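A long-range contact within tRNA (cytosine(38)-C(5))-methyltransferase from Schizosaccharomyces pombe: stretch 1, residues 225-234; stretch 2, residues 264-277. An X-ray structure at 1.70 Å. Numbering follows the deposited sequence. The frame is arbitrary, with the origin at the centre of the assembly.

Stretch 1 (225-234) WGHQFDIVKP
Stretch 2, residues 264-277: NTHEQFERNRMALQ

Stretch 1 runs from a short 3-10 turn, G226 to H227 and Q228, through F229 in extended conformation (phi/psi -68/144) into a strand at I231 and V232. It runs against stretch 2 in the reverse direction: I231 CA is 8.1 Å from T265 CA, H227 CA 8.5 Å from F269 CA, and G226 CA 8.4 Å from R273 CA. The contact buries 385 Å², both sides summed.

N264 (chi1 t) precedes the helix and caps it, its OD1 accepting from E267 N at 3.1 Å. From T265 phi/psi are helical, about -65/-40, with F269 N bonded to T265 O at 2.8 Å. T265 has CB toward stretch 1 and chi1 m. Its two branches suit a mixed neighbourhood: CG2 lies 3.9 Å from I231 CD1, while OG1 receives a weak hydrogen bond from K233 NZ at 3.4 Å. K233 (m, t, -102°, t) starts sideways, but its long chain brings the amine nearer.

One turn on, F269 (chi1 t, chi2 -83°) is buried, and its ring touches G226, H227 and I231. Its CZ comes 3.5 Å from G226 C, and an ideal CB on G226 would clash with CZ at 2.7 Å, so glycine fits this close approach. I231 (m, t) points toward stretch 2 and brings CD1 to 4.1 Å from F269 CD2. The H227 and F269 rings meet obliquely, centroids 5.0 Å apart and planes at 50°, with F269 CE1 over one face of the imidazole.

CA-to-CB of E270 (m, m, chi3 -34°) points sideways to stretch 1, yet its carboxylate, a strong acceptor, reaches the imidazole edge: H227 NE2 donates to E270 OE2 at 2.6 Å and 163°. Both residues are exposed, pairing polar groups at the surface. H227 is m with chi2 103°.

Residues 273-276 keep helical phi/psi without the regular bonds. R273 (p, t, p, chi4 -169°) points toward stretch 1, its NH2 4.1 Å from H227 CE1. Buried L276 (m, t) extends the apolar patch, CD1 4.4 Å from I231 CD1.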

# COMPACT_ATOMS: atom_id res chain seq x y z
N TRP A 225 2.96 -20.81 -19.53
CA TRP A 225 3.52 -19.48 -19.34
C TRP A 225 4.71 -19.48 -18.38
O TRP A 225 5.13 -18.40 -17.96
CB TRP A 225 2.46 -18.51 -18.80
CG TRP A 225 1.18 -18.43 -19.60
CD1 TRP A 225 -0.08 -18.76 -19.16
CD2 TRP A 225 1.03 -17.97 -20.95
NE1 TRP A 225 -1.00 -18.54 -20.17
CE2 TRP A 225 -0.35 -18.05 -21.27
CE3 TRP A 225 1.92 -17.50 -21.92
CZ2 TRP A 225 -0.85 -17.68 -22.52
CZ3 TRP A 225 1.42 -17.14 -23.16
CH2 TRP A 225 0.05 -17.23 -23.45
N GLY A 226 5.23 -20.65 -18.01
CA GLY A 226 6.15 -20.74 -16.89
C GLY A 226 7.42 -19.92 -17.05
O GLY A 226 7.99 -19.46 -16.06
N HIS A 227 7.88 -19.73 -18.29
CA HIS A 227 9.09 -18.93 -18.50
C HIS A 227 8.90 -17.47 -18.10
O HIS A 227 9.89 -16.75 -17.94
CB HIS A 227 9.55 -19.03 -19.96
CG HIS A 227 10.07 -20.38 -20.33
ND1 HIS A 227 9.33 -21.28 -21.07
CD2 HIS A 227 11.24 -20.99 -20.05
CE1 HIS A 227 10.04 -22.39 -21.24
NE2 HIS A 227 11.20 -22.24 -20.63
N GLN A 228 7.66 -17.01 -17.93
CA GLN A 228 7.41 -15.63 -17.53
C GLN A 228 7.47 -15.40 -16.03
O GLN A 228 7.48 -14.24 -15.59
CB GLN A 228 6.05 -15.17 -18.07
CG GLN A 228 6.11 -14.64 -19.50
CD GLN A 228 5.43 -15.54 -20.51
OE1 GLN A 228 5.80 -16.70 -20.67
NE2 GLN A 228 4.45 -14.99 -21.21
N PHE A 229 7.48 -16.46 -15.22
CA PHE A 229 7.59 -16.29 -13.77
C PHE A 229 8.96 -15.75 -13.39
O PHE A 229 9.98 -16.13 -13.98
CB PHE A 229 7.36 -17.61 -13.04
CG PHE A 229 5.92 -17.99 -12.87
CD1 PHE A 229 5.07 -17.23 -12.07
CD2 PHE A 229 5.41 -19.13 -13.48
CE1 PHE A 229 3.74 -17.59 -11.90
CE2 PHE A 229 4.09 -19.50 -13.31
CZ PHE A 229 3.25 -18.72 -12.52
N ASP A 230 8.98 -14.89 -12.38
CA ASP A 230 10.21 -14.57 -11.65
C ASP A 230 10.28 -15.51 -10.44
O ASP A 230 9.41 -15.47 -9.57
CB ASP A 230 10.23 -13.11 -11.20
CG ASP A 230 11.47 -12.77 -10.40
OD1 ASP A 230 12.57 -12.73 -10.99
OD2 ASP A 230 11.36 -12.53 -9.17
N ILE A 231 11.32 -16.34 -10.40
CA ILE A 231 11.47 -17.35 -9.36
C ILE A 231 12.51 -16.86 -8.35
O ILE A 231 13.62 -16.49 -8.74
CB ILE A 231 11.89 -18.71 -9.95
CG1 ILE A 231 10.82 -19.21 -10.93
CG2 ILE A 231 12.13 -19.72 -8.84
CD1 ILE A 231 11.23 -20.45 -11.70
N VAL A 232 12.15 -16.89 -7.07
CA VAL A 232 13.07 -16.53 -6.00
C VAL A 232 13.21 -17.72 -5.06
O VAL A 232 12.40 -18.65 -5.05
CB VAL A 232 12.62 -15.27 -5.23
CG1 VAL A 232 12.48 -14.07 -6.17
CG2 VAL A 232 11.32 -15.52 -4.47
N LYS A 233 14.28 -17.69 -4.27
CA LYS A 233 14.58 -18.71 -3.28
C LYS A 233 14.59 -18.09 -1.89
O LYS A 233 14.59 -16.86 -1.76
CB LYS A 233 15.93 -19.38 -3.59
CG LYS A 233 15.87 -20.31 -4.80
CD LYS A 233 17.24 -20.84 -5.22
CE LYS A 233 17.76 -20.08 -6.44
NZ LYS A 233 18.90 -20.77 -7.11
N PRO A 234 14.52 -18.90 -0.83
CA PRO A 234 14.55 -18.33 0.53
C PRO A 234 15.71 -17.39 0.78
O PRO A 234 15.57 -16.44 1.56
CB PRO A 234 14.62 -19.57 1.42
CG PRO A 234 13.92 -20.62 0.63
CD PRO A 234 14.29 -20.36 -0.80
N ASN A 264 20.85 -24.33 -9.97
CA ASN A 264 20.71 -23.79 -11.32
C ASN A 264 19.23 -23.90 -11.70
O ASN A 264 18.79 -24.91 -12.25
CB ASN A 264 21.61 -24.53 -12.31
CG ASN A 264 21.71 -23.82 -13.66
OD1 ASN A 264 20.79 -23.12 -14.08
ND2 ASN A 264 22.84 -24.00 -14.34
N THR A 265 18.49 -22.83 -11.41
CA THR A 265 17.03 -22.87 -11.56
C THR A 265 16.63 -22.98 -13.02
O THR A 265 15.77 -23.80 -13.37
CB THR A 265 16.42 -21.63 -10.92
OG1 THR A 265 16.69 -21.63 -9.52
CG2 THR A 265 14.89 -21.58 -11.15
N HIS A 266 17.26 -22.19 -13.90
CA HIS A 266 16.90 -22.23 -15.31
C HIS A 266 17.19 -23.59 -15.93
O HIS A 266 16.38 -24.11 -16.71
CB HIS A 266 17.64 -21.14 -16.09
CG HIS A 266 17.37 -21.17 -17.56
ND1 HIS A 266 18.32 -21.56 -18.48
CD2 HIS A 266 16.25 -20.88 -18.27
CE1 HIS A 266 17.79 -21.50 -19.70
NE2 HIS A 266 16.54 -21.09 -19.59
N GLU A 267 18.35 -24.17 -15.60
CA GLU A 267 18.68 -25.49 -16.13
C GLU A 267 17.67 -26.53 -15.68
O GLU A 267 17.21 -27.35 -16.48
CB GLU A 267 20.10 -25.87 -15.69
CG GLU A 267 20.66 -27.12 -16.33
CD GLU A 267 22.07 -27.42 -15.84
OE1 GLU A 267 22.21 -27.79 -14.66
OE2 GLU A 267 23.02 -27.27 -16.63
N GLN A 268 17.31 -26.52 -14.39
CA GLN A 268 16.34 -27.49 -13.91
C GLN A 268 14.95 -27.23 -14.49
O GLN A 268 14.18 -28.18 -14.69
CB GLN A 268 16.28 -27.46 -12.38
CG GLN A 268 15.26 -28.42 -11.77
CD GLN A 268 15.47 -29.86 -12.20
OE1 GLN A 268 14.51 -30.60 -12.44
NE2 GLN A 268 16.73 -30.29 -12.27
N PHE A 269 14.63 -25.97 -14.79
CA PHE A 269 13.31 -25.65 -15.33
C PHE A 269 13.06 -26.40 -16.63
O PHE A 269 11.97 -26.94 -16.85
CB PHE A 269 13.17 -24.15 -15.53
CG PHE A 269 11.75 -23.70 -15.74
CD1 PHE A 269 11.17 -23.76 -17.01
CD2 PHE A 269 10.99 -23.22 -14.69
CE1 PHE A 269 9.86 -23.35 -17.22
CE2 PHE A 269 9.68 -22.81 -14.89
CZ PHE A 269 9.11 -22.87 -16.16
N GLU A 270 14.07 -26.46 -17.51
CA GLU A 270 13.91 -27.20 -18.76
C GLU A 270 13.90 -28.70 -18.52
O GLU A 270 13.25 -29.45 -19.26
CB GLU A 270 15.03 -26.82 -19.74
CG GLU A 270 15.06 -25.35 -20.12
CD GLU A 270 13.73 -24.83 -20.63
OE1 GLU A 270 13.00 -25.60 -21.31
OE2 GLU A 270 13.40 -23.66 -20.36
N ARG A 271 14.63 -29.17 -17.49
CA ARG A 271 14.69 -30.60 -17.21
C ARG A 271 13.36 -31.12 -16.71
O ARG A 271 12.80 -32.08 -17.26
CB ARG A 271 15.81 -30.87 -16.20
CG ARG A 271 17.21 -30.68 -16.78
CD ARG A 271 18.31 -30.90 -15.75
NE ARG A 271 19.64 -30.89 -16.38
CZ ARG A 271 20.78 -30.77 -15.71
NH1 ARG A 271 20.78 -30.64 -14.39
NH2 ARG A 271 21.93 -30.77 -16.37
N ASN A 272 12.83 -30.50 -15.65
CA ASN A 272 11.53 -30.87 -15.08
C ASN A 272 11.12 -29.72 -14.17
O ASN A 272 11.55 -29.66 -13.01
CB ASN A 272 11.61 -32.19 -14.32
CG ASN A 272 10.33 -32.52 -13.57
OD1 ASN A 272 9.29 -31.89 -13.77
ND2 ASN A 272 10.40 -33.51 -12.69
N ARG A 273 10.30 -28.81 -14.69
CA ARG A 273 9.93 -27.62 -13.94
C ARG A 273 9.09 -27.94 -12.71
O ARG A 273 9.04 -27.13 -11.78
CB ARG A 273 9.18 -26.63 -14.84
CG ARG A 273 7.89 -27.18 -15.45
CD ARG A 273 7.46 -26.38 -16.67
NE ARG A 273 8.35 -26.61 -17.80
CZ ARG A 273 8.34 -25.90 -18.92
NH1 ARG A 273 7.48 -24.91 -19.08
NH2 ARG A 273 9.20 -26.19 -19.89
N MET A 274 8.45 -29.11 -12.66
CA MET A 274 7.69 -29.46 -11.47
C MET A 274 8.60 -29.87 -10.31
O MET A 274 8.17 -29.81 -9.16
CB MET A 274 6.70 -30.59 -11.77
CG MET A 274 5.67 -30.22 -12.83
SD MET A 274 4.89 -28.64 -12.49
CE MET A 274 3.90 -29.06 -11.06
N ALA A 275 9.84 -30.28 -10.60
CA ALA A 275 10.76 -30.67 -9.54
C ALA A 275 11.33 -29.48 -8.78
O ALA A 275 11.99 -29.68 -7.75
CB ALA A 275 11.91 -31.50 -10.13
N LEU A 276 11.09 -28.26 -9.26
CA LEU A 276 11.48 -27.06 -8.53
C LEU A 276 10.59 -26.79 -7.33
O LEU A 276 10.95 -25.93 -6.51
CB LEU A 276 11.45 -25.85 -9.46
CG LEU A 276 12.56 -25.82 -10.51
CD1 LEU A 276 12.27 -24.74 -11.55
CD2 LEU A 276 13.91 -25.60 -9.85
N GLN A 277 9.46 -27.49 -7.20
CA GLN A 277 8.55 -27.32 -6.07
C GLN A 277 8.18 -25.86 -5.90
O GLN A 277 8.34 -25.26 -4.83
CB GLN A 277 9.16 -27.89 -4.78
CG GLN A 277 9.64 -29.33 -4.89
CD GLN A 277 10.23 -29.83 -3.59
OE1 GLN A 277 11.39 -30.25 -3.55
NE2 GLN A 277 9.45 -29.79 -2.52